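Local coordinates for cytochrome P450 (Rhodococcus erythropolis, PDB 3WEC), which binds heme and N-hydroxylates the quinoline ring of aurachin alkaloids, a step essential for their antibiotic activity, at residues S126-V131 against A367-Q372; E287-E292 against H373-L378; T72-L77 against E83-F88. All coordinates share one frame; numbering follows the deposited sequence. Where two conformers were deposited one is given.

Interaction 1: residues S126-V131 against A367-Q372. With HEM (protoporphyrin IX containing Fe), chain B.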
# COMPACT_ATOMS: atom_id res chain seq x y z
N SER A 126 23.67 -0.43 -0.68
CA SER A 126 24.41 -0.34 0.57
C SER A 126 23.57 -0.74 1.79
O SER A 126 24.10 -1.24 2.77
CB SER A 126 25.01 1.06 0.74
OG SER A 126 24.78 1.56 2.05
N MET A 127 22.25 -0.54 1.74
CA MET A 127 21.29 -0.84 2.80
C MET A 127 20.70 -2.25 2.67
O MET A 127 19.89 -2.67 3.50
CB MET A 127 20.14 0.17 2.69
CG MET A 127 19.72 0.83 4.00
SD MET A 127 21.13 1.65 4.76
CE MET A 127 20.40 2.17 6.31
N ASP A 128 21.06 -2.94 1.59
CA ASP A 128 20.54 -4.25 1.26
C ASP A 128 20.72 -5.31 2.35
O ASP A 128 19.82 -6.13 2.57
CB ASP A 128 21.17 -4.78 -0.03
CG ASP A 128 20.48 -6.04 -0.55
OD1 ASP A 128 21.18 -6.96 -0.99
OD2 ASP A 128 19.23 -6.11 -0.53
N ASP A 129 21.90 -5.30 2.99
CA ASP A 129 22.24 -6.22 4.09
C ASP A 129 21.21 -6.17 5.22
O ASP A 129 20.84 -7.19 5.81
CB ASP A 129 23.65 -5.94 4.64
CG ASP A 129 24.72 -6.85 4.05
OD1 ASP A 129 24.42 -7.62 3.12
OD2 ASP A 129 25.88 -6.83 4.53
N ILE A 130 20.71 -4.98 5.50
CA ILE A 130 19.77 -4.87 6.59
C ILE A 130 18.33 -5.29 6.17
O ILE A 130 17.52 -5.67 7.02
CB ILE A 130 19.84 -3.47 7.26
CG1 ILE A 130 18.71 -2.59 6.79
CG2 ILE A 130 21.23 -2.84 7.10
CD1 ILE A 130 17.47 -2.77 7.64
N VAL A 131 18.04 -5.25 4.86
CA VAL A 131 16.76 -5.77 4.37
C VAL A 131 16.74 -7.28 4.50
O VAL A 131 15.77 -7.86 5.00
CB VAL A 131 16.48 -5.39 2.90
CG1 VAL A 131 15.19 -6.07 2.42
CG2 VAL A 131 16.38 -3.87 2.74
N ALA A 367 9.80 -2.01 -1.57
CA ALA A 367 8.83 -3.07 -1.37
C ALA A 367 9.23 -4.35 -2.12
O ALA A 367 9.14 -5.43 -1.58
CB ALA A 367 7.42 -2.60 -1.75
N ASN A 368 9.64 -4.22 -3.38
CA ASN A 368 10.10 -5.38 -4.19
C ASN A 368 11.31 -6.07 -3.61
O ASN A 368 11.35 -7.30 -3.53
CB ASN A 368 10.48 -4.93 -5.63
CG ASN A 368 9.28 -4.86 -6.56
OD1 ASN A 368 8.18 -5.23 -6.19
ND2 ASN A 368 9.49 -4.40 -7.79
N SER A 369 12.31 -5.27 -3.21
CA SER A 369 13.47 -5.80 -2.50
C SER A 369 13.07 -6.57 -1.26
O SER A 369 13.49 -7.73 -1.08
CB SER A 369 14.43 -4.70 -2.09
OG SER A 369 15.46 -5.28 -1.29
N MET A 370 12.26 -5.94 -0.40
CA MET A 370 11.77 -6.60 0.83
C MET A 370 11.10 -7.94 0.52
O MET A 370 11.36 -8.94 1.19
CB MET A 370 10.74 -5.72 1.60
CG MET A 370 11.36 -4.62 2.46
SD MET A 370 10.18 -3.73 3.47
CE MET A 370 9.28 -2.82 2.22
N LEU A 371 10.21 -7.92 -0.47
CA LEU A 371 9.35 -9.02 -0.78
C LEU A 371 10.16 -10.15 -1.39
O LEU A 371 9.91 -11.30 -1.08
CB LEU A 371 8.20 -8.56 -1.71
CG LEU A 371 7.08 -7.76 -1.00
CD1 LEU A 371 6.11 -7.16 -2.01
CD2 LEU A 371 6.34 -8.59 0.02
N GLN A 372 11.15 -9.79 -2.22
CA GLN A 372 12.09 -10.74 -2.86
C GLN A 372 13.01 -11.43 -1.91
O GLN A 372 13.20 -12.65 -2.04
CB GLN A 372 12.94 -10.05 -3.92
CG GLN A 372 12.10 -9.61 -5.10
CD GLN A 372 12.85 -8.71 -6.02
OE1 GLN A 372 14.03 -8.42 -5.80
NE2 GLN A 372 12.18 -8.27 -7.08
CHA HEM B . 1.77 5.45 -3.76
CHB HEM B . 0.98 0.54 -3.83
CHC HEM B . 4.89 -0.13 -0.93
CHD HEM B . 5.54 4.87 -0.72
C1A HEM B . 1.25 4.11 -3.94
C2A HEM B . -0.06 3.89 -4.65
C3A HEM B . -0.25 2.46 -4.66
C4A HEM B . 0.92 1.96 -3.94
CMA HEM B . -1.44 1.67 -5.26
CAA HEM B . -1.06 4.84 -5.31
CBA HEM B . -0.51 4.99 -6.74
CGA HEM B . -1.51 5.71 -7.67
O1A HEM B . -2.39 6.50 -7.21
O2A HEM B . -1.40 5.53 -8.92
C1B HEM B . 2.02 -0.06 -2.99
C2B HEM B . 2.12 -1.51 -2.96
C3B HEM B . 3.25 -1.67 -2.08
C4B HEM B . 3.68 -0.32 -1.73
CMB HEM B . 1.28 -2.60 -3.58
CAB HEM B . 3.78 -3.00 -1.69
CBB HEM B . 4.09 -3.22 -0.44
C1C HEM B . 5.44 1.18 -0.65
C2C HEM B . 6.53 1.39 0.31
C3C HEM B . 6.68 2.86 0.35
C4C HEM B . 5.70 3.44 -0.54
CMC HEM B . 7.26 0.30 1.04
CAC HEM B . 7.62 3.69 1.18
CBC HEM B . 8.64 3.17 1.82
C1D HEM B . 4.48 5.51 -1.52
C2D HEM B . 4.49 6.95 -1.74
C3D HEM B . 3.35 7.16 -2.65
C4D HEM B . 2.88 5.78 -2.88
CMD HEM B . 5.41 7.97 -1.11
CAD HEM B . 2.82 8.45 -3.21
CBD HEM B . 3.43 8.59 -4.62
CGD HEM B . 3.01 9.85 -5.31
O1D HEM B . 3.87 10.40 -6.06
O2D HEM B . 1.84 10.31 -5.11
NA HEM B . 1.96 2.90 -3.57
NB HEM B . 2.97 0.67 -2.33
NC HEM B . 4.97 2.40 -1.22
ND HEM B . 3.55 4.80 -2.23
FE HEM B . 3.31 2.72 -2.14
O HOH W 1 17.59 -3.36 -0.83
O HOH W 2 1.72 2.43 -0.26
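Asp128 OD2 is linked to Ser369 OG through one water and also makes a probable hydrogen bond with His373 NE2, one turn further along the Ser369 helix. Water 1 donates to Asp128 OD2 at 3.2 Å, and its oxygen lies 2.9 Å from Ser369 OG. Taken directly, Asp128 OD2 and Ser369 OG are 3.9 Å apart, so the water closes the polar half of this contact. Both groups extend anti to their backbone N (chi1 -170° for Asp128, 174° for Ser369), which sends carboxylate and hydroxyl into the gap between the helices.

Next to this bridge the contact turns apolar. Val131 CG1 rests 3.8 Å from Met370 CA, against the helix backbone, and 4.1 Å from Met370 CG; the same methyl passes beside Ser369 OG. Beyond CG, Met370 leaves Val131 and bends at chi3 (-70°), bringing CE to 3.9 Å from the heme methyl CMC. One turn back, Ala367 CB lies 3.6 Å from the vinyl carbon CBB of the same heme. Helix 364-381 is the L helix of the P450 fold, following the heme ligand Cys361. Here helix 128-141 packs on it through Asp128 and Val131, helix 155-165 meets Met370 through Phe156 and Val160, and helix 240-271 receives Met370 and Leu371 at Thr258 and Thr261.

Interaction 2: residues E287-E292 against H373-L378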
# COMPACT_ATOMS: atom_id res chain seq x y z
N GLU A 287 11.93 -12.93 -8.65
CA GLU A 287 11.40 -11.60 -8.91
C GLU A 287 10.05 -11.66 -9.62
O GLU A 287 9.13 -10.91 -9.28
CB GLU A 287 12.41 -10.65 -9.58
CG GLU A 287 13.14 -11.14 -10.82
CD GLU A 287 14.49 -11.79 -10.52
OE1 GLU A 287 14.69 -12.96 -10.93
OE2 GLU A 287 15.37 -11.14 -9.89
N ASN A 288 9.92 -12.58 -10.57
CA ASN A 288 8.69 -12.79 -11.34
C ASN A 288 7.53 -13.27 -10.47
O ASN A 288 6.39 -12.91 -10.72
CB ASN A 288 8.93 -13.79 -12.49
CG ASN A 288 10.28 -13.60 -13.18
OD1 ASN A 288 11.22 -13.06 -12.60
ND2 ASN A 288 10.39 -14.09 -14.41
N ALA A 289 7.87 -14.07 -9.45
CA ALA A 289 6.93 -14.58 -8.45
C ALA A 289 6.41 -13.51 -7.54
O ALA A 289 5.25 -13.58 -7.09
CB ALA A 289 7.61 -15.62 -7.60
N VAL A 290 7.28 -12.56 -7.21
CA VAL A 290 6.87 -11.45 -6.37
C VAL A 290 5.87 -10.55 -7.12
O VAL A 290 4.78 -10.29 -6.61
CB VAL A 290 8.10 -10.67 -5.88
CG1 VAL A 290 7.70 -9.28 -5.39
CG2 VAL A 290 8.80 -11.44 -4.79
N ALA A 291 6.23 -10.11 -8.33
CA ALA A 291 5.33 -9.39 -9.23
C ALA A 291 3.98 -10.09 -9.43
O ALA A 291 2.94 -9.43 -9.57
CB ALA A 291 6.03 -9.20 -10.58
N GLU A 292 4.01 -11.42 -9.44
CA GLU A 292 2.82 -12.26 -9.62
C GLU A 292 1.92 -12.31 -8.38
O GLU A 292 0.70 -12.16 -8.50
CB GLU A 292 3.21 -13.69 -10.05
CG GLU A 292 2.00 -14.62 -10.24
CD GLU A 292 1.10 -14.29 -11.44
OE1 GLU A 292 1.20 -13.21 -12.06
OE2 GLU A 292 0.27 -15.14 -11.79
N HIS A 373 13.61 -10.67 -1.00
CA HIS A 373 14.44 -11.28 0.06
C HIS A 373 13.60 -12.14 0.95
O HIS A 373 14.10 -13.15 1.48
CB HIS A 373 15.09 -10.23 0.95
CG HIS A 373 16.25 -9.54 0.33
ND1 HIS A 373 17.42 -10.16 0.12
CD2 HIS A 373 16.41 -8.23 -0.08
CE1 HIS A 373 18.29 -9.29 -0.43
NE2 HIS A 373 17.66 -8.10 -0.55
N PHE A 374 12.36 -11.73 1.18
CA PHE A 374 11.50 -12.52 2.06
C PHE A 374 11.18 -13.87 1.43
O PHE A 374 11.26 -14.88 2.11
CB PHE A 374 10.20 -11.80 2.40
CG PHE A 374 9.28 -12.61 3.29
CD1 PHE A 374 9.39 -12.54 4.66
CD2 PHE A 374 8.29 -13.42 2.74
CE1 PHE A 374 8.55 -13.27 5.49
CE2 PHE A 374 7.43 -14.12 3.56
CZ PHE A 374 7.58 -14.08 4.93
N LEU A 375 10.79 -13.85 0.15
CA LEU A 375 10.43 -15.05 -0.57
C LEU A 375 11.67 -16.00 -0.71
O LEU A 375 11.55 -17.21 -0.49
CB LEU A 375 9.83 -14.69 -1.93
CG LEU A 375 8.90 -15.65 -2.69
CD1 LEU A 375 9.10 -15.51 -4.19
CD2 LEU A 375 9.00 -17.10 -2.27
N ARG A 376 12.83 -15.42 -1.04
CA ARG A 376 14.09 -16.15 -1.19
C ARG A 376 14.49 -16.90 0.08
O ARG A 376 14.93 -18.05 0.01
CB ARG A 376 15.25 -15.23 -1.62
CG ARG A 376 16.57 -16.00 -1.69
CD ARG A 376 17.77 -15.23 -2.23
NE ARG A 376 17.55 -14.73 -3.58
CZ ARG A 376 17.10 -13.51 -3.87
NH1 ARG A 376 16.86 -12.62 -2.90
NH2 ARG A 376 16.92 -13.17 -5.13
N GLU A 377 14.36 -16.24 1.23
CA GLU A 377 14.64 -16.88 2.51
C GLU A 377 13.59 -17.97 2.78
O GLU A 377 13.91 -19.08 3.21
CB GLU A 377 14.66 -15.84 3.65
CG GLU A 377 15.83 -14.87 3.64
CD GLU A 377 17.18 -15.58 3.75
OE1 GLU A 377 18.05 -15.29 2.89
OE2 GLU A 377 17.37 -16.43 4.67
N LEU A 378 12.34 -17.61 2.52
CA LEU A 378 11.19 -18.47 2.67
C LEU A 378 11.35 -19.81 1.94
O LEU A 378 11.13 -20.88 2.52
CB LEU A 378 9.97 -17.78 2.08
CG LEU A 378 8.62 -17.75 2.81
CD1 LEU A 378 7.48 -18.06 1.83
CD2 LEU A 378 8.51 -18.60 4.07
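No flat group carries the meeting of Leu375 with Ala289 and Val290: aliphatic carbons do all the touching, and the nearest ring, that of Phe374, packs on other helices. Next to Leu375 in the chain, Phe374 lies against Ile262 and Met265 of helix 240-271 and Val139 of helix 128-141. The guanidinium of Arg376 and the carboxylate of Glu287 do reach toward one another along the flank, but Glu287 OE2 stays 5.4 Å from Arg376 NH2. That is too far for a salt bridge, though the opposite charges probably attract weakly.

In P450 terms this is the K helix, 286-296, packed on the L helix, 364-381. The K helix carries the family's Glu-X-X-Arg signature, here Glu292 and Arg295, joined by a salt bridge; Glu292 forms a second one with Arg346, completing the Glu-Arg-Arg triad of the fold.

The contact itself hangs on one methyl group. Leu375 CD1 sits 3.7 Å from Ala289 CB and 4.1 Å from Val290 CG2, touching both of these consecutive residues. The three residues that meet are all buried, and the interface between them rests on van der Waals packing. Leu375 has CG anti to its own backbone nitrogen (chi1 -157°), and this carries the side chain across to the other helix, where Leu375 and Val290 run alongside each other, pointing opposite ways. The backbones come nearest at Val290 CA and Leu375 CA, 7.7 Å apart. Beyond Ala289 and Val290, the Leu375 side chain continues onto Met265 and Phe269 of helix 240-271.

Interaction 3: residues T72-L77 against E83-F88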
# COMPACT_ATOMS: atom_id res chain seq x y z
N THR A 72 -15.18 17.03 -2.84
CA THR A 72 -16.42 16.80 -2.11
C THR A 72 -16.54 15.34 -1.66
O THR A 72 -17.50 14.99 -0.96
CB THR A 72 -17.67 17.11 -2.96
OG1 THR A 72 -17.53 16.49 -4.24
CG2 THR A 72 -17.88 18.62 -3.12
N PHE A 73 -15.59 14.49 -2.05
CA PHE A 73 -15.75 13.05 -1.83
C PHE A 73 -16.02 12.62 -0.38
O PHE A 73 -16.87 11.75 -0.14
CB PHE A 73 -14.58 12.25 -2.39
CG PHE A 73 -14.65 10.79 -2.05
CD1 PHE A 73 -15.70 10.01 -2.51
CD2 PHE A 73 -13.68 10.22 -1.24
CE1 PHE A 73 -15.78 8.68 -2.17
CE2 PHE A 73 -13.76 8.88 -0.91
CZ PHE A 73 -14.81 8.11 -1.37
N PHE A 74 -15.30 13.22 0.56
CA PHE A 74 -15.44 12.85 1.97
C PHE A 74 -16.71 13.42 2.56
O PHE A 74 -17.39 12.75 3.35
CB PHE A 74 -14.24 13.30 2.79
CG PHE A 74 -12.95 12.71 2.32
CD1 PHE A 74 -12.74 11.34 2.39
CD2 PHE A 74 -11.94 13.52 1.81
CE1 PHE A 74 -11.56 10.78 1.94
CE2 PHE A 74 -10.75 12.97 1.37
CZ PHE A 74 -10.55 11.60 1.44
N ASP A 75 -17.03 14.64 2.16
CA ASP A 75 -18.31 15.20 2.51
C ASP A 75 -19.37 14.19 2.09
O ASP A 75 -20.22 13.82 2.90
CB ASP A 75 -18.53 16.58 1.86
CG ASP A 75 -17.59 17.66 2.41
OD1 ASP A 75 -16.85 17.38 3.37
OD2 ASP A 75 -17.58 18.77 1.87
N HIS A 76 -19.30 13.71 0.85
CA HIS A 76 -20.33 12.81 0.34
C HIS A 76 -20.34 11.49 1.05
O HIS A 76 -21.39 10.98 1.44
CB HIS A 76 -20.24 12.62 -1.18
CG HIS A 76 -21.52 12.08 -1.80
ND1 HIS A 76 -21.59 10.89 -2.43
CD2 HIS A 76 -22.82 12.60 -1.84
CE1 HIS A 76 -22.85 10.66 -2.86
NE2 HIS A 76 -23.60 11.72 -2.50
N LEU A 77 -19.15 10.94 1.29
CA LEU A 77 -19.00 9.61 1.90
C LEU A 77 -19.59 9.58 3.30
O LEU A 77 -20.30 8.66 3.66
CB LEU A 77 -17.52 9.25 1.98
CG LEU A 77 -17.07 7.82 1.75
CD1 LEU A 77 -15.69 7.64 2.39
CD2 LEU A 77 -18.05 6.79 2.27
N GLU A 83 -21.73 8.99 9.40
CA GLU A 83 -20.66 8.81 10.37
C GLU A 83 -19.47 9.75 10.12
O GLU A 83 -19.21 10.14 8.98
CB GLU A 83 -20.20 7.34 10.33
CG GLU A 83 -19.60 6.80 11.62
CD GLU A 83 -20.63 6.63 12.73
OE1 GLU A 83 -21.82 6.35 12.43
OE2 GLU A 83 -20.24 6.79 13.91
N ASP A 84 -18.74 10.11 11.17
CA ASP A 84 -17.56 10.98 11.05
C ASP A 84 -16.40 10.20 10.42
O ASP A 84 -16.25 9.03 10.70
CB ASP A 84 -17.11 11.46 12.43
CG ASP A 84 -17.86 12.69 12.95
OD1 ASP A 84 -18.86 13.19 12.36
OD2 ASP A 84 -17.41 13.19 14.01
N MET A 85 -15.60 10.85 9.57
CA MET A 85 -14.33 10.30 9.08
C MET A 85 -13.40 9.87 10.22
O MET A 85 -13.16 10.65 11.13
CB MET A 85 -13.56 11.34 8.23
CG MET A 85 -13.96 11.44 6.76
SD MET A 85 -13.81 9.90 5.82
CE MET A 85 -12.03 9.67 5.67
N PRO A 86 -12.86 8.65 10.15
CA PRO A 86 -11.77 8.16 10.99
C PRO A 86 -10.48 8.90 10.60
O PRO A 86 -10.46 9.51 9.53
CB PRO A 86 -11.66 6.68 10.59
CG PRO A 86 -12.16 6.65 9.19
CD PRO A 86 -13.28 7.62 9.17
N PRO A 87 -9.45 8.89 11.46
CA PRO A 87 -8.16 9.49 11.06
C PRO A 87 -7.65 8.86 9.76
O PRO A 87 -7.56 7.64 9.65
CB PRO A 87 -7.21 9.13 12.20
CG PRO A 87 -8.07 8.76 13.35
CD PRO A 87 -9.37 8.24 12.78
N PHE A 88 -7.37 9.71 8.79
CA PHE A 88 -7.04 9.25 7.45
C PHE A 88 -6.00 10.18 6.80
O PHE A 88 -6.17 11.41 6.82
CB PHE A 88 -8.34 9.17 6.63
CG PHE A 88 -8.15 8.71 5.21
CD1 PHE A 88 -8.65 9.47 4.16
CD2 PHE A 88 -7.50 7.52 4.92
CE1 PHE A 88 -8.50 9.04 2.85
CE2 PHE A 88 -7.34 7.10 3.61
CZ PHE A 88 -7.84 7.86 2.57
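Phe74 meets Met85 and Phe88 where the B' helix of the P450 fold, residues 73-81, is covered by the loop that follows it, and the approach of Met85 is a Met-aromatic contact. The sulfur comes in obliquely: Met85 SD is 5.0 Å from the centroid of the Phe74 ring, 59° off the ring normal. Bends at chi2 and chi3 curl the methionine so that its methyl also reaches the ring, with CE 3.7 Å from Phe74 CD1.

The two phenylalanines are turned steeply against each other. Their planes make an angle of 71° and their centroids are 5.8 Å apart, with the Phe74 rim carbons CE1 and CZ approaching CE1 of Phe88. Relative to the Phe88 ring, Phe74 CZ lies at the edge, near the plane. With CG anti to the backbone nitrogen (chi1 -180°), the Phe88 ring is carried out from the loop to the rim of Phe74. The Phe88 side chain lies about 4 Å from the bound aurachin intermediate. Phe74 thus sits behind the pocket of that intermediate, as a second-shell neighbour of Phe88.

Phe190 and Leu91 also pack on Met85, while Phe73 reaches strand 323-326 at Ala323 and Met325. Within the helix, Phe73 covers part of one face of the Phe74 ring: its CD2 lies 3.8 Å above the plane, displaced toward the rim.

How the interactions relate
Interactions 1 and 2 are neighbours on helix 364-381, with centres 11 Å apart, and their segments alternate along the chain. They touch directly: Asp128 OD2 lies 2.5 Å from His373 NE2, a probable hydrogen bond, and Leu371 CB packs 3.8 Å from Val290 CG1. Helix 364-381 is therefore held between helices 128-141 and 286-296. Interaction 1 borders the heme, whereas in interaction 2 the side chain of Val290 stays about 8 Å from the heme. Interaction 3 lies across the chain's centre, its centre about 36 Å from that of interaction 1 and 37 Å from that of interaction 2. There the side chain of Phe88 borders the bound aurachin intermediate, about 11 Å from the heme.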